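Exodeoxyribonuclease III (PDB 2JC4) probably degrades double-stranded DNA from its 3' ends as a metal-dependent 3'-5' exonuclease of the AP endonuclease family, serving DNA repair. Local coordinates at residues V131-E134 against M135-H138; K165-S169 against S170-Q174; Q190-E194 against G195-T199. One frame throughout, in Å; residues are numbered along the deposited sequence. Where two conformers were deposited one is given.

Contact 1. Residues V131-E134 against M135-H138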
ATOM      1  N   VAL A 131      -1.098   6.613 -13.166  1.00 12.28           N
ATOM      2  CA  VAL A 131      -0.111   5.507 -13.240  1.00 11.74           C
ATOM      3  C   VAL A 131       0.276   5.250 -14.710  1.00 11.81           C
ATOM      4  O   VAL A 131       1.472   5.137 -15.042  1.00 11.53           O
ATOM      5  CB  VAL A 131      -0.564   4.213 -12.492  1.00 11.89           C
ATOM      6  CG1 VAL A 131       0.514   3.112 -12.656  1.00  9.92           C
ATOM      7  CG2 VAL A 131      -0.766   4.477 -10.993  1.00  8.74           C
ATOM      8  N   ARG A 132      -0.705   5.181 -15.601  1.00 12.44           N
ATOM      9  CA  ARG A 132      -0.421   4.985 -17.039  1.00 13.62           C
ATOM     10  C   ARG A 132       0.615   6.031 -17.598  1.00 14.67           C
ATOM     11  O   ARG A 132       1.573   5.700 -18.350  1.00 15.58           O
ATOM     12  CB  ARG A 132      -1.719   5.121 -17.819  1.00 12.95           C
ATOM     13  CG  ARG A 132      -1.539   4.828 -19.362  1.00 16.04           C
ATOM     14  CD  ARG A 132      -2.848   5.073 -20.161  1.00 19.59           C
ATOM     15  NE  ARG A 132      -3.898   4.135 -19.786  1.00 19.88           N
ATOM     16  CZ  ARG A 132      -5.080   4.472 -19.263  1.00 25.47           C
ATOM     17  NH1 ARG A 132      -5.400   5.751 -19.052  1.00 24.75           N
ATOM     18  NH2 ARG A 132      -5.963   3.512 -18.961  1.00 28.05           N
ATOM     19  N   ASP A 133       0.402   7.284 -17.221  1.00 14.63           N
ATOM     20  CA  ASP A 133       1.254   8.388 -17.619  1.00 15.25           C
ATOM     21  C   ASP A 133       2.639   8.264 -17.003  1.00 15.85           C
ATOM     22  O   ASP A 133       3.671   8.418 -17.712  1.00 16.53           O
ATOM     23  CB  ASP A 133       0.579   9.701 -17.201  1.00 16.44           C
ATOM     24  CG  ASP A 133       1.433  10.934 -17.463  1.00 20.70           C
ATOM     25  OD1 ASP A 133       1.942  11.095 -18.586  1.00 26.00           O
ATOM     26  OD2 ASP A 133       1.587  11.752 -16.530  1.00 28.45           O
ATOM     27  N   GLU A 134       2.680   7.954 -15.705  1.00 14.23           N
ATOM     28  CA  GLU A 134       3.949   7.798 -14.992  1.00 15.03           C
ATOM     29  C   GLU A 134       4.786   6.683 -15.612  1.00 15.37           C
ATOM     30  O   GLU A 134       6.002   6.829 -15.764  1.00 14.89           O
ATOM     31  CB  GLU A 134       3.717   7.536 -13.493  1.00 13.05           C
ATOM     32  CG  GLU A 134       3.192   8.725 -12.702  1.00 18.64           C
ATOM     33  CD  GLU A 134       4.296   9.696 -12.364  1.00 24.32           C
ATOM     34  OE1 GLU A 134       5.284   9.274 -11.754  1.00 28.69           O
ATOM     35  OE2 GLU A 134       4.184  10.872 -12.723  1.00 27.06           O
ATOM     36  N   MET A 135       4.131   5.588 -15.995  1.00 14.57           N
ATOM     37  CA  MET A 135       4.837   4.467 -16.615  1.00 15.60           C
ATOM     38  C   MET A 135       5.529   4.744 -17.978  1.00 15.85           C
ATOM     39  O   MET A 135       6.462   4.039 -18.340  1.00 15.96           O
ATOM     40  CB  MET A 135       3.878   3.285 -16.754  1.00 15.83           C
ATOM     41  CG  MET A 135       3.537   2.644 -15.382  1.00 14.47           C
ATOM     42  SD  MET A 135       2.333   1.335 -15.616  1.00 17.37           S
ATOM     43  CE  MET A 135       3.421   0.142 -16.428  1.00 14.14           C
ATOM     44  N   THR A 136       5.074   5.758 -18.726  1.00 16.58           N
ATOM     45  CA  THR A 136       5.753   6.131 -19.998  1.00 17.33           C
ATOM     46  C   THR A 136       7.169   6.689 -19.786  1.00 17.97           C
ATOM     47  O   THR A 136       7.913   6.869 -20.746  1.00 18.38           O
ATOM     48  CB  THR A 136       4.992   7.227 -20.790  1.00 16.59           C
ATOM     49  OG1 THR A 136       4.966   8.445 -20.027  1.00 16.46           O
ATOM     50  CG2 THR A 136       3.571   6.796 -21.096  1.00 16.35           C
ATOM     51  N   ARG A 137       7.515   7.019 -18.552  1.00 18.08           N
ATOM     52  CA  ARG A 137       8.764   7.722 -18.293  1.00 18.40           C
ATOM     53  C   ARG A 137       9.716   6.970 -17.392  1.00 18.77           C
ATOM     54  O   ARG A 137      10.911   7.250 -17.396  1.00 19.51           O
ATOM     55  CB  ARG A 137       8.467   9.080 -17.685  1.00 18.31           C
ATOM     56  CG  ARG A 137       7.797   9.983 -18.628  1.00 19.25           C
ATOM     57  CD  ARG A 137       7.621  11.391 -18.034  1.00 19.62           C
ATOM     58  NE  ARG A 137       6.798  11.476 -16.833  1.00 20.43           N
ATOM     59  CZ  ARG A 137       5.475  11.546 -16.864  1.00 20.49           C
ATOM     60  NH1 ARG A 137       4.849  11.466 -18.027  1.00 21.05           N
ATOM     61  NH2 ARG A 137       4.769  11.670 -15.751  1.00 22.41           N
ATOM     62  N   HIS A 138       9.195   6.028 -16.609  1.00 18.48           N
ATOM     63  CA  HIS A 138      10.011   5.318 -15.621  1.00 16.89           C
ATOM     64  C   HIS A 138       9.940   3.827 -15.842  1.00 16.76           C
ATOM     65  O   HIS A 138       8.931   3.186 -15.507  1.00 17.34           O
ATOM     66  CB  HIS A 138       9.529   5.608 -14.186  1.00 16.37           C
ATOM     67  CG  HIS A 138       9.454   7.061 -13.853  1.00 15.35           C
ATOM     68  ND1 HIS A 138      10.539   7.779 -13.398  1.00 15.56           N
ATOM     69  CD2 HIS A 138       8.415   7.928 -13.895  1.00 11.72           C
ATOM     70  CE1 HIS A 138      10.171   9.028 -13.177  1.00 14.82           C
ATOM     71  NE2 HIS A 138       8.885   9.142 -13.458  1.00 13.62           N
TER
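Arg137 folds back over the last turn of the helix to reach Asp133 and Glu134. Arg137 CB lies 3.9 Å from Glu134 O, the same carbonyl that receives the Arg137 N-H. Beyond CB and CG the chain bends at chi3 (-62°), which brings the guanidinium back over the preceding residues, with Asp133 O and Glu134 CA over one of its faces. At the tip, Arg137 NH1 donates to Asp133 OD1 at 3.0 Å and Arg137 NH2 to Asp133 OD2 at 3.3 Å, an end-on, two-nitrogen grip. Both oxygens lie close to the guanidinium plane, but the nitrogens approach them from above the carboxylate, whose plane is turned 61° from that of the guanidinium. NH2 also makes a weaker, bent salt bridge to Glu134 OE2.

This salt-bridge network lies at the C-terminal end of helix 115-135, where the chain leaves the helix for strand 141-144 of one of the two sheets of the DNase I-like fold. Glu134 joins the helix to that sheet, since its OE1 forms a salt bridge with Arg100 of strand 99-105. Thr136 OG1 donates to Asp133 O at 2.7 Å, in the carbonyl plane; the Thr136 N-H reaches the same oxygen from well above that plane. On the buried side, Val131 CG1 packs 3.9 Å from Met135 SD, and both side chains touch Leu182. The His138 ring brings its CD2 edge to 3.2 Å from Glu134 O.

Contact 2. Residues K165-S169 against S170-Q174; sequences KIHCS and SVERQ. With ACT (acetate ion), chain F.
Glu172 OE1 takes the shortest polar bond across this turn, from Ser169 OG at 2.7 Å, on its anti lone pair. A longer, weak bond from Ser169 N reaches Glu172 OE1 at 3.3 Å. In return Ser169 OG accepts from Glu172 N (3.2 Å, 162°), and the two residues form a capping box at the start of helix 170-180. With chi1 73° the hydroxyl is held between its own backbone N and carbonyl carbon, within reach of both the Glu172 N-H and carboxylate. Glu172 runs out extended beyond CG, past the cap to the type II turn 165-168, where OE2 accepts from His167 N at 2.9 Å on its syn side. Ile166 CD1 lies 3.4 Å from Glu172 OE2, which also forms a salt bridge with Lys120.

One turn into the helix, Arg173 N donates to Ser169 O at 2.9 Å. The Arg173 side chain, extended from CG to NE, reaches toward the loop, so that Cys168 O stands 3.2 Å from Arg173 CZ, over the centre of one guanidinium face. The guanidinium finds its hydrogen-bonding partners elsewhere, at Ala150 O and in a salt bridge with Asp153, while Cys168 is tied to Cys156 by a disulfide.

The His167 ring lies beside the predicted active site: ND1 is hydrogen-bonded to the carbonyl of Asn148, and His167 NE2 donates to an acetate oxygen at 2.7 Å. The acetate, probably from the crystallisation liquor, is also held by Asn108. Both ring nitrogens thus face oxygen acceptors, consistent with a protonated, positively charged imidazole.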
ATOM      1  N   LYS A 165     -19.257  -8.735  -2.023  1.00 13.80           N
ATOM      2  CA  LYS A 165     -19.198  -7.798  -0.899  1.00 14.57           C
ATOM      3  C   LYS A 165     -17.932  -6.972  -1.014  1.00 13.87           C
ATOM      4  O   LYS A 165     -17.012  -7.323  -1.797  1.00 12.92           O
ATOM      5  CB  LYS A 165     -19.215  -8.554   0.443  1.00 15.86           C
ATOM      6  CG  LYS A 165     -20.357  -9.576   0.555  1.00 19.23           C
ATOM      7  CD  LYS A 165     -21.661  -8.975   1.048  1.00 24.95           C
ATOM      8  CE  LYS A 165     -22.543 -10.065   1.698  1.00 27.90           C
ATOM      9  NZ  LYS A 165     -22.695 -11.235   0.745  1.00 33.02           N
ATOM     10  N   ILE A 166     -17.896  -5.872  -0.261  1.00 13.28           N
ATOM     11  CA  ILE A 166     -16.792  -4.904  -0.316  1.00 12.93           C
ATOM     12  C   ILE A 166     -15.434  -5.650  -0.267  1.00 12.83           C
ATOM     13  O   ILE A 166     -15.288  -6.670   0.415  1.00 12.64           O
ATOM     14  CB  ILE A 166     -16.953  -3.790   0.797  1.00 13.03           C
ATOM     15  CG1 ILE A 166     -16.091  -2.527   0.507  1.00 10.75           C
ATOM     16  CG2 ILE A 166     -16.682  -4.376   2.209  1.00 13.34           C
ATOM     17  CD1 ILE A 166     -16.425  -1.745  -0.827  1.00 10.45           C
ATOM     18  N   HIS A 167     -14.467  -5.144  -1.021  1.00 12.34           N
ATOM     19  CA  HIS A 167     -13.123  -5.706  -1.174  1.00 11.64           C
ATOM     20  C   HIS A 167     -13.000  -6.872  -2.133  1.00 11.79           C
ATOM     21  O   HIS A 167     -11.957  -7.025  -2.764  1.00 11.29           O
ATOM     22  CB  HIS A 167     -12.432  -6.077   0.161  1.00 11.54           C
ATOM     23  CG  HIS A 167     -12.441  -4.987   1.177  1.00 12.55           C
ATOM     24  ND1 HIS A 167     -12.050  -3.693   0.891  1.00 11.50           N
ATOM     25  CD2 HIS A 167     -12.831  -4.988   2.480  1.00 13.27           C
ATOM     26  CE1 HIS A 167     -12.182  -2.949   1.977  1.00 15.35           C
ATOM     27  NE2 HIS A 167     -12.644  -3.711   2.958  1.00 14.98           N
ATOM     28  N   CYS A 168     -14.049  -7.691  -2.224  0.50 11.40           N
ATOM     29  CA  CYS A 168     -14.007  -8.937  -2.995  0.50 11.21           C
ATOM     30  C   CYS A 168     -14.989  -9.018  -4.176  0.50 11.23           C
ATOM     31  O   CYS A 168     -15.224 -10.114  -4.711  0.50 10.45           O
ATOM     32  CB  CYS A 168     -14.282 -10.112  -2.046  0.50 11.44           C
ATOM     33  SG  CYS A 168     -13.160 -10.152  -0.643  0.50 11.59           S
ATOM     34  N   SER A 169     -15.571  -7.889  -4.568  1.00 11.11           N
ATOM     35  CA  SER A 169     -16.545  -7.880  -5.674  1.00 11.58           C
ATOM     36  C   SER A 169     -15.893  -7.987  -7.049  1.00 12.08           C
ATOM     37  O   SER A 169     -14.719  -7.598  -7.263  1.00 12.25           O
ATOM     38  CB  SER A 169     -17.468  -6.634  -5.624  1.00 10.98           C
ATOM     39  OG  SER A 169     -16.762  -5.455  -6.010  1.00 10.69           O
ATOM     40  N   SER A 170     -16.653  -8.532  -7.983  1.00 12.81           N
ATOM     41  CA  SER A 170     -16.230  -8.642  -9.381  1.00 14.47           C
ATOM     42  C   SER A 170     -15.831  -7.287  -9.973  1.00 13.74           C
ATOM     43  O   SER A 170     -14.792  -7.160 -10.665  1.00 13.26           O
ATOM     44  CB  SER A 170     -17.330  -9.332 -10.205  1.00 15.53           C
ATOM     45  OG  SER A 170     -18.557  -8.584 -10.196  1.00 21.14           O
ATOM     46  N   VAL A 171     -16.599  -6.249  -9.680  1.00 12.09           N
ATOM     47  CA  VAL A 171     -16.241  -4.941 -10.252  1.00 12.75           C
ATOM     48  C   VAL A 171     -14.939  -4.366  -9.656  1.00 11.63           C
ATOM     49  O   VAL A 171     -14.110  -3.827 -10.387  1.00 12.55           O
ATOM     50  CB  VAL A 171     -17.413  -3.922 -10.212  1.00 12.79           C
ATOM     51  CG1 VAL A 171     -17.823  -3.578  -8.765  1.00 12.83           C
ATOM     52  CG2 VAL A 171     -17.073  -2.689 -11.044  1.00 13.99           C
ATOM     53  N   GLU A 172     -14.771  -4.475  -8.343  1.00 11.69           N
ATOM     54  CA  GLU A 172     -13.505  -4.065  -7.699  1.00 11.71           C
ATOM     55  C   GLU A 172     -12.352  -4.841  -8.292  1.00 11.70           C
ATOM     56  O   GLU A 172     -11.278  -4.276  -8.581  1.00 11.50           O
ATOM     57  CB  GLU A 172     -13.569  -4.314  -6.196  1.00 12.88           C
ATOM     58  CG  GLU A 172     -14.350  -3.242  -5.422  1.00 10.84           C
ATOM     59  CD  GLU A 172     -14.673  -3.698  -3.987  1.00 11.52           C
ATOM     60  OE1 GLU A 172     -15.431  -4.669  -3.838  1.00 13.25           O
ATOM     61  OE2 GLU A 172     -14.159  -3.108  -3.014  1.00 11.68           O
ATOM     62  N   ARG A 173     -12.568  -6.135  -8.524  1.00 11.22           N
ATOM     63  CA  ARG A 173     -11.502  -6.946  -9.126  1.00 11.62           C
ATOM     64  C   ARG A 173     -11.166  -6.474 -10.544  1.00 12.66           C
ATOM     65  O   ARG A 173      -9.996  -6.461 -10.948  1.00 12.76           O
ATOM     66  CB  ARG A 173     -11.850  -8.433  -9.041  1.00 11.24           C
ATOM     67  CG  ARG A 173     -11.781  -8.915  -7.621  1.00  9.66           C
ATOM     68  CD  ARG A 173     -12.360 -10.296  -7.448  1.00 10.68           C
ATOM     69  NE  ARG A 173     -12.041 -10.763  -6.081  1.00 10.06           N
ATOM     70  CZ  ARG A 173     -12.604 -11.817  -5.509  1.00 12.29           C
ATOM     71  NH1 ARG A 173     -13.516 -12.533  -6.179  1.00 11.43           N
ATOM     72  NH2 ARG A 173     -12.230 -12.184  -4.282  1.00  9.72           N
ATOM     73  N   GLN A 174     -12.178  -5.976 -11.254  1.00 13.16           N
ATOM     74  CA  GLN A 174     -11.916  -5.339 -12.549  1.00 13.28           C
ATOM     75  C   GLN A 174     -11.079  -4.065 -12.446  1.00 12.77           C
ATOM     76  O   GLN A 174     -10.197  -3.852 -13.285  1.00 11.84           O
ATOM     77  CB  GLN A 174     -13.195  -5.064 -13.336  1.00 14.10           C
ATOM     78  CG  GLN A 174     -12.897  -4.674 -14.834  1.00 17.29           C
ATOM     79  CD  GLN A 174     -12.020  -5.712 -15.555  1.00 22.34           C
ATOM     80  OE1 GLN A 174     -12.390  -6.892 -15.705  1.00 26.36           O
ATOM     81  NE2 GLN A 174     -10.860  -5.275 -16.013  1.00 22.28           N
TER
HETATM   82  C   ACT F1260     -11.111  -2.910   5.970  1.00 18.00           C
HETATM   83  O   ACT F1260     -12.290  -2.921   5.559  1.00 20.08           O
HETATM   84  OXT ACT F1260     -10.851  -2.209   6.982  1.00 17.68           O
HETATM   85  CH3 ACT F1260     -10.110  -3.716   5.225  1.00 16.18           C

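Contact 3. Residues Q190-E194 against G195-T199; sequences QVHPE and GAFYT
His192 and Phe197 stack across the bend that follows helix 187-191. The close part of the contact is the border of the Phe197 ring: CZ lies 3.5 Å from His192 CG, off-centre over one face of the imidazole, and CE1 lies 3.5 Å from His192 CB. The planes are 23° apart and the ring centroids 4.6 Å, an offset stack in which the rings overlap by their margins. Val191 CG1 sits over the centre of the opposite imidazole face, which leaves the ring sandwiched between an aliphatic branch and an aromatic one. Its rotation is fixed further by NE2, which is hydrogen-bonded to the carbonyl of Val232 in strand 229-234. In the plane of the Phe197 ring, Glu194 O approaches CE1 at 3.4 Å.

The outer side of the bend is looser. The Glu194 side chain is exposed there, in one of two conformers. Gly195 carries the chain round with a positive phi of 107°, a conformation readily open to glycine. Arg189 of the helix donates to the carbonyls of both His192 and Gly195.

The offset stack bridges the loop that leaves helix 187-191, whose first non-helical residue is His192. This loop leads the chain to Thr199, whose OG1 is hydrogen-bonded to Asp217, a residue predicted to be important for catalysis in this family.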
ATOM      1  N   GLN A 190       3.482 -13.410  -8.596  1.00 17.67           N
ATOM      2  CA  GLN A 190       4.594 -13.906  -9.418  1.00 18.64           C
ATOM      3  C   GLN A 190       5.447 -14.917  -8.611  1.00 17.67           C
ATOM      4  O   GLN A 190       5.750 -15.994  -9.100  1.00 17.76           O
ATOM      5  CB  GLN A 190       5.465 -12.769  -9.945  1.00 19.30           C
ATOM      6  CG  GLN A 190       6.768 -13.292 -10.598  1.00 23.42           C
ATOM      7  CD  GLN A 190       7.514 -12.217 -11.351  1.00 26.52           C
ATOM      8  OE1 GLN A 190       6.907 -11.404 -12.058  1.00 28.88           O
ATOM      9  NE2 GLN A 190       8.845 -12.203 -11.209  1.00 26.67           N
ATOM     10  N   VAL A 191       5.797 -14.568  -7.378  1.00 17.52           N
ATOM     11  CA  VAL A 191       6.627 -15.400  -6.480  1.00 17.84           C
ATOM     12  C   VAL A 191       5.854 -16.596  -5.887  1.00 17.66           C
ATOM     13  O   VAL A 191       6.406 -17.702  -5.725  1.00 17.40           O
ATOM     14  CB  VAL A 191       7.265 -14.534  -5.314  1.00 18.36           C
ATOM     15  CG1 VAL A 191       8.042 -15.394  -4.319  1.00 19.00           C
ATOM     16  CG2 VAL A 191       8.190 -13.466  -5.869  1.00 19.06           C
ATOM     17  N   HIS A 192       4.589 -16.357  -5.531  1.00 16.52           N
ATOM     18  CA  HIS A 192       3.778 -17.300  -4.780  1.00 17.15           C
ATOM     19  C   HIS A 192       2.423 -17.416  -5.478  1.00 16.38           C
ATOM     20  O   HIS A 192       1.425 -16.869  -4.993  1.00 15.41           O
ATOM     21  CB  HIS A 192       3.526 -16.783  -3.357  1.00 16.60           C
ATOM     22  CG  HIS A 192       4.769 -16.505  -2.574  1.00 19.90           C
ATOM     23  ND1 HIS A 192       5.634 -17.502  -2.176  1.00 23.14           N
ATOM     24  CD2 HIS A 192       5.249 -15.355  -2.044  1.00 23.93           C
ATOM     25  CE1 HIS A 192       6.610 -16.973  -1.459  1.00 26.54           C
ATOM     26  NE2 HIS A 192       6.396 -15.674  -1.356  1.00 25.12           N
ATOM     27  N   PRO A 193       2.383 -18.147  -6.594  1.00 16.78           N
ATOM     28  CA  PRO A 193       1.162 -18.266  -7.363  1.00 17.13           C
ATOM     29  C   PRO A 193      -0.008 -18.922  -6.610  1.00 16.76           C
ATOM     30  O   PRO A 193      -1.136 -18.639  -6.951  1.00 17.24           O
ATOM     31  CB  PRO A 193       1.567 -19.159  -8.540  1.00 17.42           C
ATOM     32  CG  PRO A 193       3.053 -19.112  -8.584  1.00 19.14           C
ATOM     33  CD  PRO A 193       3.504 -18.892  -7.197  1.00 17.66           C
ATOM     34  N   GLU A 194       0.267 -19.787  -5.634  1.00 16.14           N
ATOM     35  CA  GLU A 194      -0.772 -20.535  -4.907  0.50 16.12           C
ATOM     36  C   GLU A 194      -0.719 -20.224  -3.401  1.00 16.32           C
ATOM     37  O   GLU A 194       0.365 -19.947  -2.864  1.00 17.47           O
ATOM     38  CB  GLU A 194      -0.534 -22.034  -5.158  0.50 15.76           C
ATOM     39  CG  GLU A 194      -1.682 -22.969  -4.830  0.50 14.77           C
ATOM     40  CD  GLU A 194      -1.450 -24.430  -5.327  0.50 14.68           C
ATOM     41  OE1 GLU A 194      -0.333 -24.770  -5.785  0.50 15.25           O
ATOM     42  OE2 GLU A 194      -2.401 -25.234  -5.247  0.50 11.75           O
ATOM     43  N   GLY A 195      -1.868 -20.271  -2.721  1.00 16.19           N
ATOM     44  CA  GLY A 195      -1.869 -20.212  -1.255  1.00 15.77           C
ATOM     45  C   GLY A 195      -2.379 -18.872  -0.765  1.00 15.69           C
ATOM     46  O   GLY A 195      -2.400 -17.899  -1.532  1.00 15.74           O
ATOM     47  N   ALA A 196      -2.859 -18.867   0.483  1.00 15.42           N
ATOM     48  CA  ALA A 196      -3.297 -17.658   1.209  1.00 13.76           C
ATOM     49  C   ALA A 196      -2.085 -16.844   1.674  1.00 13.09           C
ATOM     50  O   ALA A 196      -1.178 -17.378   2.322  1.00 13.66           O
ATOM     51  CB  ALA A 196      -4.131 -18.047   2.431  1.00 13.64           C
ATOM     52  N   PHE A 197      -2.100 -15.550   1.342  1.00 11.92           N
ATOM     53  CA  PHE A 197      -1.157 -14.570   1.851  1.00 11.38           C
ATOM     54  C   PHE A 197      -1.902 -13.334   2.314  1.00 10.87           C
ATOM     55  O   PHE A 197      -1.718 -12.237   1.766  1.00  9.88           O
ATOM     56  CB  PHE A 197      -0.100 -14.221   0.800  1.00 12.19           C
ATOM     57  CG  PHE A 197       0.832 -15.370   0.511  1.00 13.11           C
ATOM     58  CD1 PHE A 197       0.467 -16.349  -0.423  1.00 13.63           C
ATOM     59  CD2 PHE A 197       2.055 -15.486   1.182  1.00 13.20           C
ATOM     60  CE1 PHE A 197       1.322 -17.434  -0.709  1.00 16.34           C
ATOM     61  CE2 PHE A 197       2.912 -16.565   0.925  1.00 15.67           C
ATOM     62  CZ  PHE A 197       2.552 -17.537  -0.013  1.00 15.77           C
ATOM     63  N   TYR A 198      -2.749 -13.498   3.335  1.00 10.39           N
ATOM     64  CA  TYR A 198      -3.534 -12.337   3.812  1.00 10.24           C
ATOM     65  C   TYR A 198      -2.672 -11.236   4.451  1.00 10.32           C
ATOM     66  O   TYR A 198      -1.667 -11.515   5.126  1.00  9.86           O
ATOM     67  CB  TYR A 198      -4.572 -12.779   4.828  1.00 10.23           C
ATOM     68  CG  TYR A 198      -5.443 -13.929   4.364  1.00 10.56           C
ATOM     69  CD1 TYR A 198      -5.967 -13.967   3.072  1.00 11.76           C
ATOM     70  CD2 TYR A 198      -5.765 -14.950   5.236  1.00 12.00           C
ATOM     71  CE1 TYR A 198      -6.815 -15.010   2.663  1.00 12.49           C
ATOM     72  CE2 TYR A 198      -6.589 -16.011   4.822  1.00 13.29           C
ATOM     73  CZ  TYR A 198      -7.094 -16.024   3.539  1.00 13.15           C
ATOM     74  OH  TYR A 198      -7.907 -17.068   3.154  1.00 12.85           O
ATOM     75  N   THR A 199      -3.076  -9.975   4.248  1.00  9.69           N
ATOM     76  CA  THR A 199      -2.305  -8.836   4.764  1.00  7.83           C
ATOM     77  C   THR A 199      -3.103  -7.998   5.753  1.00  9.96           C
ATOM     78  O   THR A 199      -2.530  -7.137   6.414  1.00  9.75           O
ATOM     79  CB  THR A 199      -1.880  -7.910   3.605  1.00  8.64           C
ATOM     80  OG1 THR A 199      -3.045  -7.373   3.002  1.00  7.48           O
ATOM     81  CG2 THR A 199      -1.078  -8.704   2.509  1.00  5.92           C
TER

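How the contacts relate
The three contacts come in series along the chain, and each sits where a helix meets a loop. Contact 1 lies at the C-terminal end of helix 115-135, contact 2 at the N-terminal start of helix 170-180, and contact 3 just after helix 187-191. Their centres are 25 Å (1 and 2), 27 Å (1 and 3) and 18 Å (2 and 3) apart, and none touches another. Helix 115-135 links the first two, since Phe117 and Lys120 near its beginning meet contact 2. Contact 1 is remote from the annotated sites, whereas His167 of contact 2 lies against Asn148, and contact 3 runs on to Thr199, hydrogen-bonded to Asp217, both residues of the predicted active site.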